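Cell division control protein Cdc48 (Mycobacterium smegmatis, PDB 5E7P) is a member of the AAA ATPase family that probably binds and hydrolyses ATP, captured here with ADP bound. Local coordinates at residues 486-490 against 658-662; 695-700 against 722-726; 670-676 against 713-717. All blocks are in the same frame, centred on the assembly; numbering follows the deposited sequence.

Contact 1: 486-490 against 658-662; sequences DVGDM and ARRDI. With ADP (adenosine-5'-diphosphate), chain D.
The carboxylate of Asp-489 lies with one face against Ala-658, whose CA and CB sit over it, CB 3.3 Å from CG. Next to OD1 of this group comes the carboxylate of Asp-661, its OD2 3.1 Å away and its plane turned by 38°; both oxygens are acceptors, so no bond joins them, and two like charges lie close together, which may be unfavourable unless something outside the pair offsets it. The other flat group is adenine, read in the P-loop AAA manner by the backbone of the loop before helix 491-506. Gly-488 takes its pairing side with two bonds: its N donates to ADP N1 at 3.2 Å, and its O receives ADP N6 at 2.6 Å, nearly straight at 167°. Together these fix the rotation of the ring and match the donor-acceptor pattern of adenine. Above the ring plane, on a shared side, Met-490 CE leans in obliquely toward N6 and N7 while CG1 of Val-487 comes near N6, apolar groups suited to a buried base.

Helix 656-666 backs this loop. Having no side chain, Gly-488 lets its CA approach that of Ile-662 to 4.4 Å. In Asp-489, CG stands anti to the backbone N (chi1 -178°), which lays the carboxylate along the turn at Ala-658, a residue small enough to be covered by it. Helix 656-666 also packs against helix 690-707, with Ile-662 touching Ala-690 and Cys-693. Ile-662 CG1 meets CB of Asp-489 and also rests 3.8 Å from Gly-488 O, the acceptor of the adenine amino group.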
ATOM      1  N   ASP A 486      14.749   6.648  -2.807  1.00 47.29           N
ATOM      2  CA  ASP A 486      14.063   7.190  -3.975  1.00 46.72           C
ATOM      3  C   ASP A 486      14.041   8.714  -3.931  1.00 45.56           C
ATOM      4  O   ASP A 486      13.715   9.376  -4.917  1.00 48.33           O
ATOM      5  CB  ASP A 486      12.637   6.643  -4.055  1.00 49.62           C
ATOM      6  CG  ASP A 486      12.595   5.126  -4.060  1.00 54.05           C
ATOM      7  OD1 ASP A 486      13.451   4.509  -4.730  1.00 55.42           O
ATOM      8  OD2 ASP A 486      11.711   4.551  -3.388  1.00 55.19           O
ATOM      9  N   VAL A 487      14.390   9.262  -2.773  1.00 42.38           N
ATOM     10  CA  VAL A 487      14.455  10.702  -2.590  1.00 41.80           C
ATOM     11  C   VAL A 487      15.868  11.205  -2.841  1.00 43.30           C
ATOM     12  O   VAL A 487      16.789  10.901  -2.080  1.00 42.42           O
ATOM     13  CB  VAL A 487      14.047  11.104  -1.164  1.00 42.92           C
ATOM     14  CG1 VAL A 487      14.377  12.561  -0.914  1.00 43.79           C
ATOM     15  CG2 VAL A 487      12.570  10.829  -0.928  1.00 41.46           C
ATOM     16  N   GLY A 488      16.038  11.967  -3.917  1.00 44.69           N
ATOM     17  CA  GLY A 488      17.315  12.588  -4.210  1.00 45.40           C
ATOM     18  C   GLY A 488      17.510  13.821  -3.352  1.00 47.40           C
ATOM     19  O   GLY A 488      16.562  14.573  -3.124  1.00 48.23           O
ATOM     20  N   ASP A 489      18.732  14.017  -2.865  1.00 49.42           N
ATOM     21  CA  ASP A 489      19.070  15.175  -2.038  1.00 53.44           C
ATOM     22  C   ASP A 489      18.306  15.197  -0.701  1.00 51.93           C
ATOM     23  O   ASP A 489      18.273  14.199   0.019  1.00 50.62           O
ATOM     24  CB  ASP A 489      18.867  16.479  -2.831  1.00 58.72           C
ATOM     25  CG  ASP A 489      19.259  17.717  -2.045  1.00 64.39           C
ATOM     26  OD1 ASP A 489      20.429  17.819  -1.614  1.00 69.00           O
ATOM     27  OD2 ASP A 489      18.357  18.555  -1.810  1.00 63.21           O
ATOM     28  N   MET A 490      17.692  16.340  -0.401  1.00 50.36           N
ATOM     29  CA  MET A 490      17.069  16.656   0.881  1.00 46.70           C
ATOM     30  C   MET A 490      17.879  16.235   2.114  1.00 47.08           C
ATOM     31  O   MET A 490      17.316  15.820   3.124  1.00 50.75           O
ATOM     32  CB  MET A 490      15.631  16.140   0.915  1.00 44.15           C
ATOM     33  CG  MET A 490      14.800  16.714  -0.223  1.00 41.67           C
ATOM     34  SD  MET A 490      13.036  16.753   0.104  1.00 41.78           S
ATOM     35  CE  MET A 490      12.477  15.457  -0.987  1.00 59.48           C
ATOM     36  N   ALA A 658      22.058  20.621  -4.409  1.00 33.02           N
ATOM     37  CA  ALA A 658      20.863  19.797  -4.325  1.00 34.64           C
ATOM     38  C   ALA A 658      20.423  19.274  -5.695  1.00 34.67           C
ATOM     39  O   ALA A 658      20.005  18.124  -5.825  1.00 33.86           O
ATOM     40  CB  ALA A 658      19.750  20.583  -3.671  1.00 34.03           C
ATOM     41  N   ARG A 659      20.521  20.122  -6.714  1.00 34.07           N
ATOM     42  CA  ARG A 659      20.112  19.741  -8.064  1.00 33.22           C
ATOM     43  C   ARG A 659      21.020  18.663  -8.660  1.00 33.90           C
ATOM     44  O   ARG A 659      20.579  17.850  -9.471  1.00 33.97           O
ATOM     45  CB  ARG A 659      20.039  20.964  -8.988  1.00 31.25           C
ATOM     46  CG  ARG A 659      18.934  21.949  -8.622  1.00 28.11           C
ATOM     47  CD  ARG A 659      18.702  22.982  -9.719  1.00 27.08           C
ATOM     48  NE  ARG A 659      19.883  23.798  -9.987  1.00 28.21           N
ATOM     49  CZ  ARG A 659      20.158  24.946  -9.374  1.00 29.14           C
ATOM     50  NH1 ARG A 659      19.340  25.427  -8.447  1.00 28.06           N
ATOM     51  NH2 ARG A 659      21.255  25.617  -9.690  1.00 29.51           N
ATOM     52  N   ARG A 660      22.287  18.659  -8.256  1.00 33.16           N
ATOM     53  CA  ARG A 660      23.213  17.614  -8.679  1.00 33.89           C
ATOM     54  C   ARG A 660      22.748  16.254  -8.172  1.00 35.18           C
ATOM     55  O   ARG A 660      22.697  15.285  -8.929  1.00 35.32           O
ATOM     56  CB  ARG A 660      24.626  17.903  -8.174  1.00 35.84           C
ATOM     57  CG  ARG A 660      25.395  18.927  -8.988  1.00 38.02           C
ATOM     58  CD  ARG A 660      26.578  19.464  -8.200  1.00 38.99           C
ATOM     59  NE  ARG A 660      27.540  20.165  -9.045  1.00 40.11           N
ATOM     60  CZ  ARG A 660      27.415  21.428  -9.436  1.00 40.57           C
ATOM     61  NH1 ARG A 660      26.358  22.142  -9.070  1.00 40.16           N
ATOM     62  NH2 ARG A 660      28.346  21.980 -10.199  1.00 41.40           N
ATOM     63  N   ASP A 661      22.402  16.194  -6.888  1.00 35.43           N
ATOM     64  CA  ASP A 661      21.925  14.959  -6.267  1.00 36.51           C
ATOM     65  C   ASP A 661      20.648  14.455  -6.928  1.00 36.11           C
ATOM     66  O   ASP A 661      20.537  13.281  -7.279  1.00 35.31           O
ATOM     67  CB  ASP A 661      21.672  15.173  -4.774  1.00 38.57           C
ATOM     68  CG  ASP A 661      22.899  15.676  -4.038  1.00 44.65           C
ATOM     69  OD1 ASP A 661      24.023  15.512  -4.562  1.00 48.57           O
ATOM     70  OD2 ASP A 661      22.740  16.234  -2.932  1.00 44.51           O
ATOM     71  N   ILE A 662      19.688  15.359  -7.093  1.00 35.37           N
ATOM     72  CA  ILE A 662      18.406  15.028  -7.704  1.00 34.06           C
ATOM     73  C   ILE A 662      18.569  14.495  -9.128  1.00 32.84           C
ATOM     74  O   ILE A 662      17.983  13.473  -9.485  1.00 32.64           O
ATOM     75  CB  ILE A 662      17.464  16.247  -7.705  1.00 34.49           C
ATOM     76  CG1 ILE A 662      17.164  16.681  -6.267  1.00 33.66           C
ATOM     77  CG2 ILE A 662      16.175  15.922  -8.428  1.00 34.92           C
ATOM     78  CD1 ILE A 662      16.465  18.016  -6.160  1.00 32.99           C
TER
HETATM   79  PB  ADP D 902       4.326  19.536  -3.198  1.00 91.17           P
HETATM   80  O1B ADP D 902       4.135  19.977  -4.629  1.00 91.27           O
HETATM   81  O2B ADP D 902       3.028  19.427  -2.435  1.00 92.74           O
HETATM   82  O3B ADP D 902       5.418  20.278  -2.460  1.00 90.61           O
HETATM   83  PA  ADP D 902       6.354  17.518  -3.401  1.00 62.78           P
HETATM   84  O1A ADP D 902       7.260  18.723  -3.324  1.00 63.83           O
HETATM   85  O2A ADP D 902       6.514  16.388  -2.421  1.00 61.50           O
HETATM   86  O3A ADP D 902       4.814  18.001  -3.340  1.00 90.60           O
HETATM   87  O5' ADP D 902       6.527  16.876  -4.867  1.00 76.32           O
HETATM   88  C5' ADP D 902       5.902  15.643  -5.216  1.00 74.70           C
HETATM   89  C4' ADP D 902       6.642  15.031  -6.402  1.00 70.88           C
HETATM   90  O4' ADP D 902       7.837  15.764  -6.691  1.00 67.81           O
HETATM   91  C3' ADP D 902       7.062  13.599  -6.115  1.00 69.14           C
HETATM   92  O3' ADP D 902       6.187  12.673  -6.763  1.00 69.91           O
HETATM   93  C2' ADP D 902       8.470  13.473  -6.660  1.00 67.74           C
HETATM   94  O2' ADP D 902       8.470  12.681  -7.853  1.00 69.10           O
HETATM   95  C1' ADP D 902       8.931  14.886  -6.982  1.00 65.02           C
HETATM   96  N9  ADP D 902      10.073  15.208  -6.093  1.00 60.22           N
HETATM   97  C8  ADP D 902      10.083  16.180  -5.162  1.00 59.73           C
HETATM   98  N7  ADP D 902      11.270  16.223  -4.507  1.00 57.85           N
HETATM   99  C5  ADP D 902      12.049  15.257  -5.024  1.00 56.04           C
HETATM  100  C6  ADP D 902      13.424  14.762  -4.786  1.00 52.91           C
HETATM  101  N6  ADP D 902      14.212  15.328  -3.841  1.00 51.85           N
HETATM  102  N1  ADP D 902      13.862  13.731  -5.541  1.00 50.45           N
HETATM  103  C2  ADP D 902      13.078  13.165  -6.478  1.00 54.42           C
HETATM  104  N3  ADP D 902      11.821  13.562  -6.751  1.00 56.07           N
HETATM  105  C4  ADP D 902      11.257  14.589  -6.069  1.00 57.39           C

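Contact 2: 695-700 against 722-726; sequences ALLRES and ARETV
Helices 690-707 and 716-725 run antiparallel here, Ser-700 facing Ala-722 with CA atoms 5.3 Å apart and Leu-696 facing Val-726 at 5.9 Å. Ala-722 makes the close spacing possible: its CB, aimed at the other helix, is a small methyl touched by Leu-696 CD1, by Glu-699 CG at 3.7 Å and by Ser-700 OG at 3.5 Å. Leu-696 reaches across because CG lies anti to its backbone N (chi1 -176°); CD1 then arrives 3.6 Å from Arg-723 CG, so the aliphatic root of the arginine serves as an apolar wall.

This pair belongs to the helical lid that follows the second AAA core. Val-726 keeps its two methyls on the partner: CG1 stands over the backbone at Leu-696, and CG2 lies 3.8 Å from Glu-699 CB and also touches Ala-695 O, the branched side chain letting one residue meet two turns. Glu-699 spends its methylenes on the contact, with CG 3.5 Å from Thr-725 OG1 and the two side chains crossing at about a right angle.

Hydroxyls that face apolar neighbours are satisfied within their own segments. Thr-725 OG1 donates to Ala-722 O, which also receives N-H groups of Thr-725 and Val-726. Ser-700 OG donates to Leu-696 O at 2.6 Å, approaching from the face of the carbonyl plane opposite to that used by Ser-700 N.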
ATOM      1  N   ALA A 695      11.461  16.097 -14.261  1.00 33.39           N
ATOM      2  CA  ALA A 695      10.731  16.197 -15.522  1.00 33.09           C
ATOM      3  C   ALA A 695      11.660  16.509 -16.693  1.00 34.15           C
ATOM      4  O   ALA A 695      11.381  16.135 -17.832  1.00 35.52           O
ATOM      5  CB  ALA A 695       9.631  17.245 -15.419  1.00 31.18           C
ATOM      6  N   LEU A 696      12.761  17.198 -16.410  1.00 34.39           N
ATOM      7  CA  LEU A 696      13.738  17.523 -17.444  1.00 36.40           C
ATOM      8  C   LEU A 696      14.471  16.269 -17.918  1.00 37.93           C
ATOM      9  O   LEU A 696      14.814  16.148 -19.092  1.00 37.19           O
ATOM     10  CB  LEU A 696      14.737  18.569 -16.945  1.00 36.13           C
ATOM     11  CG  LEU A 696      15.761  19.055 -17.978  1.00 39.12           C
ATOM     12  CD1 LEU A 696      15.066  19.691 -19.172  1.00 40.31           C
ATOM     13  CD2 LEU A 696      16.759  20.025 -17.361  1.00 39.83           C
ATOM     14  N   LEU A 697      14.704  15.335 -17.001  1.00 40.11           N
ATOM     15  CA  LEU A 697      15.352  14.071 -17.337  1.00 41.58           C
ATOM     16  C   LEU A 697      14.387  13.161 -18.081  1.00 39.93           C
ATOM     17  O   LEU A 697      14.768  12.471 -19.026  1.00 39.81           O
ATOM     18  CB  LEU A 697      15.843  13.369 -16.071  1.00 43.19           C
ATOM     19  CG  LEU A 697      17.042  13.989 -15.356  1.00 44.85           C
ATOM     20  CD1 LEU A 697      17.215  13.357 -13.985  1.00 46.04           C
ATOM     21  CD2 LEU A 697      18.298  13.818 -16.190  1.00 44.84           C
ATOM     22  N   ARG A 698      13.140  13.159 -17.625  1.00 38.63           N
ATOM     23  CA  ARG A 698      12.061  12.422 -18.268  1.00 39.00           C
ATOM     24  C   ARG A 698      11.888  12.884 -19.711  1.00 37.48           C
ATOM     25  O   ARG A 698      11.830  12.071 -20.634  1.00 37.12           O
ATOM     26  CB  ARG A 698      10.768  12.642 -17.485  1.00 42.51           C
ATOM     27  CG  ARG A 698       9.494  12.187 -18.179  1.00 47.95           C
ATOM     28  CD  ARG A 698       8.292  12.825 -17.492  1.00 52.56           C
ATOM     29  NE  ARG A 698       7.032  12.166 -17.819  1.00 58.49           N
ATOM     30  CZ  ARG A 698       6.275  12.481 -18.864  1.00 63.89           C
ATOM     31  NH1 ARG A 698       6.660  13.445 -19.690  1.00 65.74           N
ATOM     32  NH2 ARG A 698       5.140  11.829 -19.084  1.00 64.53           N
ATOM     33  N   GLU A 699      11.820  14.197 -19.895  1.00 35.89           N
ATOM     34  CA  GLU A 699      11.653  14.775 -21.219  1.00 38.54           C
ATOM     35  C   GLU A 699      12.890  14.549 -22.079  1.00 40.56           C
ATOM     36  O   GLU A 699      12.779  14.290 -23.276  1.00 42.56           O
ATOM     37  CB  GLU A 699      11.346  16.268 -21.114  1.00 41.20           C
ATOM     38  CG  GLU A 699      10.976  16.916 -22.431  1.00 47.10           C
ATOM     39  CD  GLU A 699       9.721  16.323 -23.054  1.00 52.71           C
ATOM     40  OE1 GLU A 699       8.845  15.834 -22.303  1.00 53.90           O
ATOM     41  OE2 GLU A 699       9.611  16.349 -24.299  1.00 55.69           O
ATOM     42  N   SER A 700      14.067  14.649 -21.465  1.00 40.12           N
ATOM     43  CA  SER A 700      15.322  14.435 -22.181  1.00 40.47           C
ATOM     44  C   SER A 700      15.400  13.018 -22.729  1.00 40.67           C
ATOM     45  O   SER A 700      15.723  12.811 -23.900  1.00 41.92           O
ATOM     46  CB  SER A 700      16.526  14.706 -21.276  1.00 39.12           C
ATOM     47  OG  SER A 700      16.610  16.077 -20.926  1.00 39.56           O
ATOM     48  N   ALA A 722      14.665  19.597 -24.553  1.00 51.70           N
ATOM     49  CA  ALA A 722      13.813  19.320 -23.403  1.00 51.18           C
ATOM     50  C   ALA A 722      13.575  20.577 -22.573  1.00 52.56           C
ATOM     51  O   ALA A 722      12.477  20.793 -22.059  1.00 51.48           O
ATOM     52  CB  ALA A 722      14.424  18.224 -22.543  1.00 48.97           C
ATOM     53  N   ARG A 723      14.607  21.410 -22.461  1.00 54.09           N
ATOM     54  CA  ARG A 723      14.521  22.646 -21.688  1.00 54.74           C
ATOM     55  C   ARG A 723      13.564  23.663 -22.305  1.00 55.96           C
ATOM     56  O   ARG A 723      13.197  24.646 -21.663  1.00 56.13           O
ATOM     57  CB  ARG A 723      15.903  23.279 -21.517  1.00 55.45           C
ATOM     58  CG  ARG A 723      16.858  22.471 -20.660  1.00 55.24           C
ATOM     59  CD  ARG A 723      18.059  23.302 -20.256  1.00 55.01           C
ATOM     60  NE  ARG A 723      17.651  24.494 -19.520  1.00 55.35           N
ATOM     61  CZ  ARG A 723      18.497  25.392 -19.029  1.00 56.70           C
ATOM     62  NH1 ARG A 723      19.804  25.233 -19.192  1.00 56.70           N
ATOM     63  NH2 ARG A 723      18.036  26.448 -18.373  1.00 57.44           N
ATOM     64  N   GLU A 724      13.169  23.431 -23.553  1.00 56.96           N
ATOM     65  CA  GLU A 724      12.227  24.319 -24.221  1.00 60.27           C
ATOM     66  C   GLU A 724      10.809  24.072 -23.718  1.00 59.07           C
ATOM     67  O   GLU A 724      10.004  25.000 -23.631  1.00 59.42           O
ATOM     68  CB  GLU A 724      12.293  24.140 -25.739  1.00 64.48           C
ATOM     69  CG  GLU A 724      13.664  24.414 -26.334  1.00 68.67           C
ATOM     70  CD  GLU A 724      13.703  24.207 -27.839  1.00 74.12           C
ATOM     71  OE1 GLU A 724      12.650  23.872 -28.426  1.00 74.57           O
ATOM     72  OE2 GLU A 724      14.791  24.380 -28.433  1.00 76.84           O
ATOM     73  N   THR A 725      10.510  22.821 -23.381  1.00 57.35           N
ATOM     74  CA  THR A 725       9.186  22.460 -22.878  1.00 56.10           C
ATOM     75  C   THR A 725       9.146  22.411 -21.351  1.00 54.21           C
ATOM     76  O   THR A 725       8.118  22.705 -20.742  1.00 55.52           O
ATOM     77  CB  THR A 725       8.700  21.113 -23.450  1.00 56.22           C
ATOM     78  OG1 THR A 725       9.516  20.049 -22.944  1.00 56.53           O
ATOM     79  CG2 THR A 725       8.768  21.123 -24.969  1.00 57.88           C
ATOM     80  N   VAL A 726      10.263  22.036 -20.735  1.00 50.36           N
ATOM     81  CA  VAL A 726      10.350  22.004 -19.278  1.00 47.25           C
ATOM     82  C   VAL A 726      10.976  23.292 -18.747  1.00 48.23           C
ATOM     83  O   VAL A 726      12.194  23.472 -18.784  1.00 47.71           O
ATOM     84  CB  VAL A 726      11.155  20.792 -18.777  1.00 44.49           C
ATOM     85  CG1 VAL A 726      11.153  20.752 -17.257  1.00 41.47           C
ATOM     86  CG2 VAL A 726      10.581  19.503 -19.350  1.00 43.58           C
TER

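Contact 3: 670-676 against 713-717; sequences IPLADDV and DVTAA
Two backbone hydrogen bonds join Pro-671 and Ala-673 to Val-714: Val-714 N donates to Pro-671 O (3.2 Å, 154°), and Val-714 O receives Ala-673 N (2.9 Å). They form a single parallel beta bridge with Leu-672 as the residue opposite Val-714. Proline, lacking an N-H, serves as an acceptor here.

The apolar contacts gather around Val-714. Its CG2 meets Ile-670 CG2 at 3.8 Å, while Leu-672 CD2 lies alongside its CB, the two side chains pointing the same way. Further on, the type I turn from Ala-673 to Val-676 brings the chain back, and Val-676 CG2, anti to its carbonyl carbon, packs on the peptide between Thr-715 and Ala-716.

Polar groups border the bridge. Asp-713 OD1 rests on Pro-671 CB, and Asp-675 OD2 comes within 3.5 Å of Ala-716 CB, near the start of helix 716-725, where a negative charge would probably be favourable. Thr-715 is the N-cap; its hydroxyl caps a backbone N, and its own N donates to Asp-718 OD2, consistent with a capping box. With main-chain atoms supplying the hydrogen bonds across the contact, its register is set by the backbone, while apolar side chains of Ile-670, Leu-672 and Val-676 pack around Val-714 and the peptide that follows it.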
ATOM      1  N   ILE A 670      20.163   6.225 -16.801  1.00 52.71           N
ATOM      2  CA  ILE A 670      19.964   6.766 -18.138  1.00 49.99           C
ATOM      3  C   ILE A 670      21.314   6.929 -18.821  1.00 51.74           C
ATOM      4  O   ILE A 670      22.150   7.705 -18.359  1.00 52.06           O
ATOM      5  CB  ILE A 670      19.273   8.139 -18.096  1.00 45.90           C
ATOM      6  CG1 ILE A 670      17.920   8.044 -17.390  1.00 43.12           C
ATOM      7  CG2 ILE A 670      19.113   8.697 -19.501  1.00 45.42           C
ATOM      8  CD1 ILE A 670      17.276   9.391 -17.119  1.00 41.54           C
ATOM      9  N   PRO A 671      21.537   6.188 -19.919  1.00 52.02           N
ATOM     10  CA  PRO A 671      22.791   6.301 -20.671  1.00 51.21           C
ATOM     11  C   PRO A 671      22.967   7.710 -21.214  1.00 49.67           C
ATOM     12  O   PRO A 671      22.062   8.232 -21.859  1.00 50.13           O
ATOM     13  CB  PRO A 671      22.596   5.316 -21.827  1.00 52.31           C
ATOM     14  CG  PRO A 671      21.576   4.350 -21.335  1.00 52.32           C
ATOM     15  CD  PRO A 671      20.645   5.164 -20.489  1.00 51.83           C
ATOM     16  N   LEU A 672      24.117   8.318 -20.948  1.00 49.98           N
ATOM     17  CA  LEU A 672      24.376   9.679 -21.398  1.00 50.70           C
ATOM     18  C   LEU A 672      25.457   9.724 -22.470  1.00 55.11           C
ATOM     19  O   LEU A 672      26.323   8.851 -22.535  1.00 57.44           O
ATOM     20  CB  LEU A 672      24.787  10.562 -20.218  1.00 48.03           C
ATOM     21  CG  LEU A 672      23.731  10.796 -19.138  1.00 44.93           C
ATOM     22  CD1 LEU A 672      24.276  11.689 -18.035  1.00 42.94           C
ATOM     23  CD2 LEU A 672      22.484  11.400 -19.752  1.00 45.69           C
ATOM     24  N   ALA A 673      25.393  10.745 -23.316  1.00 56.52           N
ATOM     25  CA  ALA A 673      26.455  11.001 -24.274  1.00 58.84           C
ATOM     26  C   ALA A 673      27.551  11.784 -23.562  1.00 62.07           C
ATOM     27  O   ALA A 673      27.290  12.435 -22.552  1.00 61.25           O
ATOM     28  CB  ALA A 673      25.923  11.777 -25.463  1.00 57.75           C
ATOM     29  N   ASP A 674      28.769  11.717 -24.088  1.00 65.51           N
ATOM     30  CA  ASP A 674      29.926  12.331 -23.436  1.00 66.05           C
ATOM     31  C   ASP A 674      29.808  13.846 -23.273  1.00 63.89           C
ATOM     32  O   ASP A 674      30.352  14.417 -22.327  1.00 61.95           O
ATOM     33  CB  ASP A 674      31.214  11.983 -24.188  1.00 69.96           C
ATOM     34  CG  ASP A 674      31.578  10.515 -24.065  1.00 71.38           C
ATOM     35  OD1 ASP A 674      31.283   9.915 -23.008  1.00 69.21           O
ATOM     36  OD2 ASP A 674      32.160   9.963 -25.023  1.00 73.73           O
ATOM     37  N   ASP A 675      29.091  14.490 -24.187  1.00 63.55           N
ATOM     38  CA  ASP A 675      28.919  15.940 -24.138  1.00 63.50           C
ATOM     39  C   ASP A 675      27.828  16.364 -23.150  1.00 59.87           C
ATOM     40  O   ASP A 675      27.376  17.511 -23.165  1.00 59.45           O
ATOM     41  CB  ASP A 675      28.627  16.499 -25.534  1.00 66.54           C
ATOM     42  CG  ASP A 675      27.381  15.898 -26.159  1.00 68.88           C
ATOM     43  OD1 ASP A 675      26.940  14.827 -25.697  1.00 69.17           O
ATOM     44  OD2 ASP A 675      26.845  16.496 -27.118  1.00 70.74           O
ATOM     45  N   VAL A 676      27.413  15.433 -22.296  1.00 55.59           N
ATOM     46  CA  VAL A 676      26.430  15.725 -21.261  1.00 53.38           C
ATOM     47  C   VAL A 676      27.080  15.709 -19.881  1.00 51.59           C
ATOM     48  O   VAL A 676      27.620  14.691 -19.447  1.00 50.67           O
ATOM     49  CB  VAL A 676      25.258  14.724 -21.285  1.00 53.36           C
ATOM     50  CG1 VAL A 676      24.253  15.051 -20.190  1.00 52.59           C
ATOM     51  CG2 VAL A 676      24.584  14.735 -22.643  1.00 53.57           C
ATOM     52  N   ASP A 713      21.323   7.037 -26.427  1.00 60.24           N
ATOM     53  CA  ASP A 713      22.110   7.884 -25.524  1.00 59.53           C
ATOM     54  C   ASP A 713      21.724   9.364 -25.564  1.00 57.39           C
ATOM     55  O   ASP A 713      21.835  10.018 -26.603  1.00 59.44           O
ATOM     56  CB  ASP A 713      23.604   7.731 -25.813  1.00 63.13           C
ATOM     57  CG  ASP A 713      24.149   6.389 -25.371  1.00 65.20           C
ATOM     58  OD1 ASP A 713      23.337   5.478 -25.097  1.00 66.01           O
ATOM     59  OD2 ASP A 713      25.390   6.245 -25.302  1.00 65.38           O
ATOM     60  N   VAL A 714      21.263   9.876 -24.425  1.00 52.20           N
ATOM     61  CA  VAL A 714      20.823  11.264 -24.315  1.00 48.54           C
ATOM     62  C   VAL A 714      21.960  12.236 -24.600  1.00 48.44           C
ATOM     63  O   VAL A 714      22.987  12.217 -23.925  1.00 49.18           O
ATOM     64  CB  VAL A 714      20.244  11.563 -22.921  1.00 45.47           C
ATOM     65  CG1 VAL A 714      19.938  13.047 -22.780  1.00 43.66           C
ATOM     66  CG2 VAL A 714      18.999  10.728 -22.676  1.00 45.50           C
ATOM     67  N   THR A 715      21.766  13.082 -25.605  1.00 48.98           N
ATOM     68  CA  THR A 715      22.782  14.045 -26.009  1.00 50.64           C
ATOM     69  C   THR A 715      22.518  15.413 -25.389  1.00 51.89           C
ATOM     70  O   THR A 715      21.486  15.629 -24.751  1.00 50.76           O
ATOM     71  CB  THR A 715      22.828  14.197 -27.542  1.00 49.65           C
ATOM     72  OG1 THR A 715      21.639  14.856 -27.997  1.00 47.04           O
ATOM     73  CG2 THR A 715      22.938  12.834 -28.208  1.00 49.77           C
ATOM     74  N   ALA A 716      23.461  16.332 -25.578  1.00 52.53           N
ATOM     75  CA  ALA A 716      23.321  17.691 -25.068  1.00 52.43           C
ATOM     76  C   ALA A 716      22.188  18.422 -25.783  1.00 53.63           C
ATOM     77  O   ALA A 716      21.506  19.260 -25.193  1.00 54.09           O
ATOM     78  CB  ALA A 716      24.628  18.453 -25.222  1.00 53.15           C
ATOM     79  N   ALA A 717      21.993  18.095 -27.056  1.00 54.31           N
ATOM     80  CA  ALA A 717      20.920  18.690 -27.844  1.00 55.17           C
ATOM     81  C   ALA A 717      19.561  18.206 -27.352  1.00 53.06           C
ATOM     82  O   ALA A 717      18.587  18.957 -27.354  1.00 53.29           O
ATOM     83  CB  ALA A 717      21.100  18.363 -29.322  1.00 56.27           C
TER

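Overall arrangement
All three contacts belong to the second AAA module and step outward from its nucleotide. Contact 1 holds ADP directly through 486-490; in contact 2 the side chain of Ala-695 is about 9 Å from ADP, and in contact 3 that of Ile-670 is about 12 Å away. Helix 690-707 bridges the first two, touching Ile-662 on one side and helix 716-725 on another, although contacts 1 and 2 do not touch, their centres lying 17 Å apart. Contacts 2 and 3 share helix 716-725 at its end and start, with centres 13 Å apart, and meet where Ser-700 O lies 4.1 Å from Val-714 CG2. Their segments alternate along the chain, interlocking the lid.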